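Local coordinates for probable N-acetyl-gamma-glutamyl-phosphate reductase, chloroplastic (Arabidopsis thaliana, PDB 1XYG), which catalyses the NADPH-dependent reductive dephosphorylation of N-acetyl-L-glutamyl 5-phosphate to the corresponding 5-semialdehyde, the third step from glutamate towards N-acetylornithine in arginine biosynthesis, at the interface of chains A and B and the interface of chains A and C. Residues are numbered along the deposited sequence; one frame, centred on the assembly and turned at random. Chains: chain A/B/C, putative N-acetyl-gamma-glutamyl-phosphate reductase.

Chain A of this homotetramer meets two neighbours through separate surfaces. Contact 1 joins it to chain B through the segment around helix 207-210, whereas contact 2 joins it to chain C through strands 286-288 and 306-312 and nearby turns. The two share no residues, and their centres lie about 27 Å apart. Each belongs to a two-fold symmetric interface, and each therefore has a twin with the chains exchanged. Contact 1 is centred about 19 Å, and contact 2 about 17 Å, from A:Cys163, the likely catalytic cysteine.

Contact 1: the interface of chains A and B. Residues chain A 194, 205-207, 210-211; chain B 194, 206-207, 210-211, 250.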
# COMPACT_ATOMS: atom_id res chain seq x y z
N VAL A 194 10.23 -1.88 4.41
CA VAL A 194 11.27 -0.97 3.93
C VAL A 194 11.79 0.04 4.96
O VAL A 194 12.81 0.69 4.72
CB VAL A 194 10.78 -0.25 2.65
CG1 VAL A 194 9.61 0.64 2.99
CG2 VAL A 194 11.92 0.53 2.01
N ASN A 205 14.35 3.50 -2.77
CA ASN A 205 13.36 3.42 -1.71
C ASN A 205 12.14 4.33 -1.82
O ASN A 205 11.37 4.47 -0.87
CB ASN A 205 14.03 3.62 -0.35
CG ASN A 205 15.06 2.59 -0.07
OD1 ASN A 205 14.90 1.44 -0.46
ND2 ASN A 205 16.13 2.98 0.61
N LEU A 206 11.98 4.97 -2.97
CA LEU A 206 10.83 5.84 -3.21
C LEU A 206 9.57 4.98 -3.22
O LEU A 206 9.62 3.80 -3.56
CB LEU A 206 10.95 6.54 -4.56
CG LEU A 206 12.00 7.64 -4.77
CD1 LEU A 206 11.98 8.05 -6.24
CD2 LEU A 206 11.70 8.82 -3.87
N TYR A 207 8.44 5.57 -2.86
CA TYR A 207 7.17 4.86 -2.85
C TYR A 207 6.90 4.22 -4.23
O TYR A 207 6.54 3.05 -4.30
CB TYR A 207 6.02 5.81 -2.48
CG TYR A 207 4.67 5.11 -2.36
CD1 TYR A 207 3.91 4.81 -3.49
CD2 TYR A 207 4.22 4.65 -1.12
CE1 TYR A 207 2.74 4.06 -3.39
CE2 TYR A 207 3.05 3.90 -1.02
CZ TYR A 207 2.32 3.61 -2.15
OH TYR A 207 1.19 2.83 -2.06
N ILE A 210 9.15 1.07 -4.66
CA ILE A 210 8.91 -0.02 -3.72
C ILE A 210 7.51 -0.65 -3.76
O ILE A 210 7.37 -1.86 -3.74
CB ILE A 210 9.16 0.46 -2.27
CG1 ILE A 210 10.60 0.96 -2.09
CG2 ILE A 210 8.82 -0.66 -1.29
CD1 ILE A 210 11.67 -0.08 -2.34
N ALA A 211 6.49 0.19 -3.80
CA ALA A 211 5.11 -0.28 -3.77
C ALA A 211 4.70 -1.31 -4.82
O ALA A 211 5.14 -1.27 -5.96
CB ALA A 211 4.16 0.90 -3.84
N VAL B 194 1.44 9.46 -6.01
CA VAL B 194 2.76 10.06 -5.87
C VAL B 194 3.67 9.97 -7.11
O VAL B 194 4.69 10.64 -7.16
CB VAL B 194 3.47 9.49 -4.61
CG1 VAL B 194 3.75 8.02 -4.79
CG2 VAL B 194 4.73 10.29 -4.32
N LEU B 206 9.70 9.03 -0.03
CA LEU B 206 10.09 7.67 0.30
C LEU B 206 8.83 6.89 0.67
O LEU B 206 7.83 7.48 1.12
CB LEU B 206 11.04 7.66 1.50
CG LEU B 206 12.46 8.22 1.30
CD1 LEU B 206 13.19 8.28 2.65
CD2 LEU B 206 13.20 7.34 0.31
N TYR B 207 8.86 5.58 0.48
CA TYR B 207 7.72 4.74 0.82
C TYR B 207 7.30 4.95 2.28
O TYR B 207 6.12 5.14 2.58
CB TYR B 207 8.04 3.25 0.58
CG TYR B 207 6.87 2.34 0.84
CD1 TYR B 207 6.58 1.88 2.12
CD2 TYR B 207 5.98 2.02 -0.19
CE1 TYR B 207 5.42 1.14 2.39
CE2 TYR B 207 4.82 1.29 0.05
CZ TYR B 207 4.53 0.85 1.35
OH TYR B 207 3.35 0.18 1.59
N ILE B 210 5.44 8.34 2.66
CA ILE B 210 4.19 8.48 1.93
C ILE B 210 3.08 7.50 2.32
O ILE B 210 1.93 7.90 2.50
CB ILE B 210 4.43 8.34 0.41
CG1 ILE B 210 5.30 9.50 -0.10
CG2 ILE B 210 3.10 8.21 -0.35
CD1 ILE B 210 4.65 10.87 -0.00
N ALA B 211 3.44 6.23 2.44
CA ALA B 211 2.47 5.18 2.75
C ALA B 211 1.59 5.37 3.97
O ALA B 211 2.02 5.92 5.00
CB ALA B 211 3.18 3.84 2.84
N PRO B 250 -1.49 7.91 -1.14
CA PRO B 250 -0.54 6.82 -0.94
C PRO B 250 -0.81 5.73 -1.97
O PRO B 250 -1.32 4.65 -1.66
CB PRO B 250 -0.84 6.37 0.49
CG PRO B 250 -2.32 6.54 0.56
CD PRO B 250 -2.55 7.87 -0.11
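A:Tyr207 and B:Tyr207 lie side by side across the two-fold axis, their ring planes nearly parallel but displaced, with the CD2–CE2 side of each over that of the other; they show how a homo-oligomer can use one residue twice. Each opens helix 207-210 of its chain, and each ring is carried across to the partner because CG stands anti to the backbone N (chi1 -176° in A:Tyr207). The ring carbons CD2 of A:Tyr207 and CD2 of B:Tyr207 come within 3.3 Å, and the rings run alongside each other with their hydroxyls pointing in the same direction. On the opposite face of each ring, near its CD1 rim, lies a valine of the partner chain: the CG1 methyl of A:Val194 reaches CD1 of B:Tyr207 at 3.4 Å, and B:Val194 does the same to A:Tyr207. Held between valine methyl and tyrosine, each ring should be restricted in its turning. Within its own chain, the methyl of A:Ala211 lies over the face of the A:Tyr207 ring that B:Tyr207 also approaches, offset toward the rim, while the methyl of B:Ala211 meets the same ring at its edge, in plane. B:Ile210 adds its CG2 methyl, 3.8 Å from CD2 of A:Tyr207.

B:Leu206 pairs with A:Leu206 in an antiparallel beta bridge, and its CD2 methyl makes an apolar contact with CB of A:Asn205 at 3.9 Å. Polar contacts flank the rings. The amide N of B:Tyr207 donates a nearly straight hydrogen bond (173° at the hydrogen) to the carbonyl O of A:Asn205, 3.1 Å away and in the carbonyl plane. At the far end of the other tyrosine, the phenol OH of A:Tyr207 can donate a hydrogen bond to the backbone carbonyl O of B:Pro250, at 3.1 Å.

Contact 2: the interface of chains A and C. Residues chain A 287, 289, 299, 307, 356; chain C 62-63, 65-66.
Strands 286-288 and 306-312 of chain A, with 3-10 helix 297-299 and the loops holding A:Leu289 and A:Pro356, receive the 3-10 helix 62-64 of chain C and the loop that follows it. C:Arg65 illustrates how a charged side chain can serve through its carbons. Its CG lies between the backbone N and the carbonyl carbon (chi1 80°), and bends at the next two torsions lay the chain along A:Lys287, the two running in opposite directions with CD of C:Arg65 3.7 Å from CG of A:Lys287. The CD2 methyl of A:Leu289 sits over one face of the guanidinium, toward its rim, 3.9 Å from CZ of C:Arg65. CG of C:Arg65 faces NE2 of the A:His307 imidazole at 3.8 Å. An alanine in place of C:Arg65 would probably open a gap between A:Lys287, A:Leu289 and A:His307 and leave the leucine methyl without its flat partner.

Water carries the polar links. One molecule bonds to the amide OD1 of A:Asn299 at 3.0 Å and to both the backbone N and ring ND1 of C:His63, whose CB packs against CA of A:Asn299. A second joins the side-chain amine NZ of A:Lys287, 2.9 Å away, to the carbonyl O of C:Ala66. With apolar packing and bridging water, this patch contributes to the A–C interface of the homotetramer.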
# COMPACT_ATOMS: atom_id res chain seq x y z
N LYS A 287 6.29 -14.80 22.38
CA LYS A 287 5.13 -15.68 22.45
C LYS A 287 5.26 -16.86 21.50
O LYS A 287 5.53 -16.69 20.30
CB LYS A 287 3.85 -14.91 22.10
CG LYS A 287 3.62 -13.62 22.90
CD LYS A 287 3.62 -13.88 24.40
CE LYS A 287 3.22 -12.63 25.18
NZ LYS A 287 3.50 -12.79 26.64
N LEU A 289 3.23 -19.62 19.71
CA LEU A 289 1.84 -19.94 19.39
C LEU A 289 1.62 -21.45 19.37
O LEU A 289 2.58 -22.22 19.34
CB LEU A 289 1.47 -19.33 18.03
CG LEU A 289 1.88 -17.87 17.78
CD1 LEU A 289 1.36 -17.42 16.43
CD2 LEU A 289 1.34 -16.97 18.89
N ASN A 299 0.22 -8.72 13.45
CA ASN A 299 -0.09 -8.89 14.87
C ASN A 299 0.88 -8.35 15.91
O ASN A 299 0.54 -8.30 17.09
CB ASN A 299 -0.37 -10.36 15.18
CG ASN A 299 -1.54 -10.93 14.38
OD1 ASN A 299 -2.51 -10.22 14.06
ND2 ASN A 299 -1.45 -12.21 14.06
N HIS A 307 6.34 -13.17 17.86
CA HIS A 307 5.51 -14.36 17.85
C HIS A 307 6.23 -15.38 16.98
O HIS A 307 6.74 -15.04 15.91
CB HIS A 307 4.13 -14.09 17.24
CG HIS A 307 3.25 -13.20 18.07
ND1 HIS A 307 2.01 -12.76 17.64
CD2 HIS A 307 3.43 -12.65 19.30
CE1 HIS A 307 1.47 -11.99 18.57
NE2 HIS A 307 2.31 -11.91 19.58
N PRO A 356 0.01 -3.98 20.06
CA PRO A 356 0.04 -3.88 18.59
C PRO A 356 -1.01 -2.94 18.01
O PRO A 356 -2.16 -2.94 18.46
CB PRO A 356 -0.17 -5.33 18.14
CG PRO A 356 0.40 -6.14 19.29
CD PRO A 356 -0.12 -5.38 20.49
N PRO C 62 -6.09 -12.14 17.06
CA PRO C 62 -4.87 -12.75 17.58
C PRO C 62 -3.79 -11.77 18.03
O PRO C 62 -2.92 -12.14 18.81
CB PRO C 62 -4.41 -13.66 16.44
CG PRO C 62 -4.98 -13.02 15.23
CD PRO C 62 -6.36 -12.61 15.69
N HIS C 63 -3.86 -10.52 17.56
CA HIS C 63 -2.85 -9.53 17.95
C HIS C 63 -2.99 -9.13 19.41
O HIS C 63 -2.11 -8.47 19.98
CB HIS C 63 -2.96 -8.28 17.07
CG HIS C 63 -4.07 -7.34 17.45
ND1 HIS C 63 -5.39 -7.56 17.11
CD2 HIS C 63 -4.05 -6.17 18.13
CE1 HIS C 63 -6.13 -6.56 17.55
NE2 HIS C 63 -5.34 -5.70 18.18
N ARG C 65 -3.19 -11.30 21.89
CA ARG C 65 -2.81 -12.42 22.73
C ARG C 65 -1.95 -12.12 23.97
O ARG C 65 -1.84 -12.97 24.85
CB ARG C 65 -2.15 -13.51 21.88
CG ARG C 65 -0.70 -13.30 21.52
CD ARG C 65 0.13 -14.41 22.14
NE ARG C 65 -0.50 -15.72 21.94
CZ ARG C 65 -0.07 -16.85 22.49
NH1 ARG C 65 0.99 -16.85 23.30
NH2 ARG C 65 -0.71 -17.99 22.25
N ALA C 66 -1.35 -10.94 24.05
CA ALA C 66 -0.52 -10.61 25.21
C ALA C 66 -1.40 -10.26 26.41
O ALA C 66 -0.95 -10.29 27.56
CB ALA C 66 0.41 -9.44 24.91
O HOH W 1 -5.19 -9.60 15.12
O HOH W 2 1.87 -10.95 28.21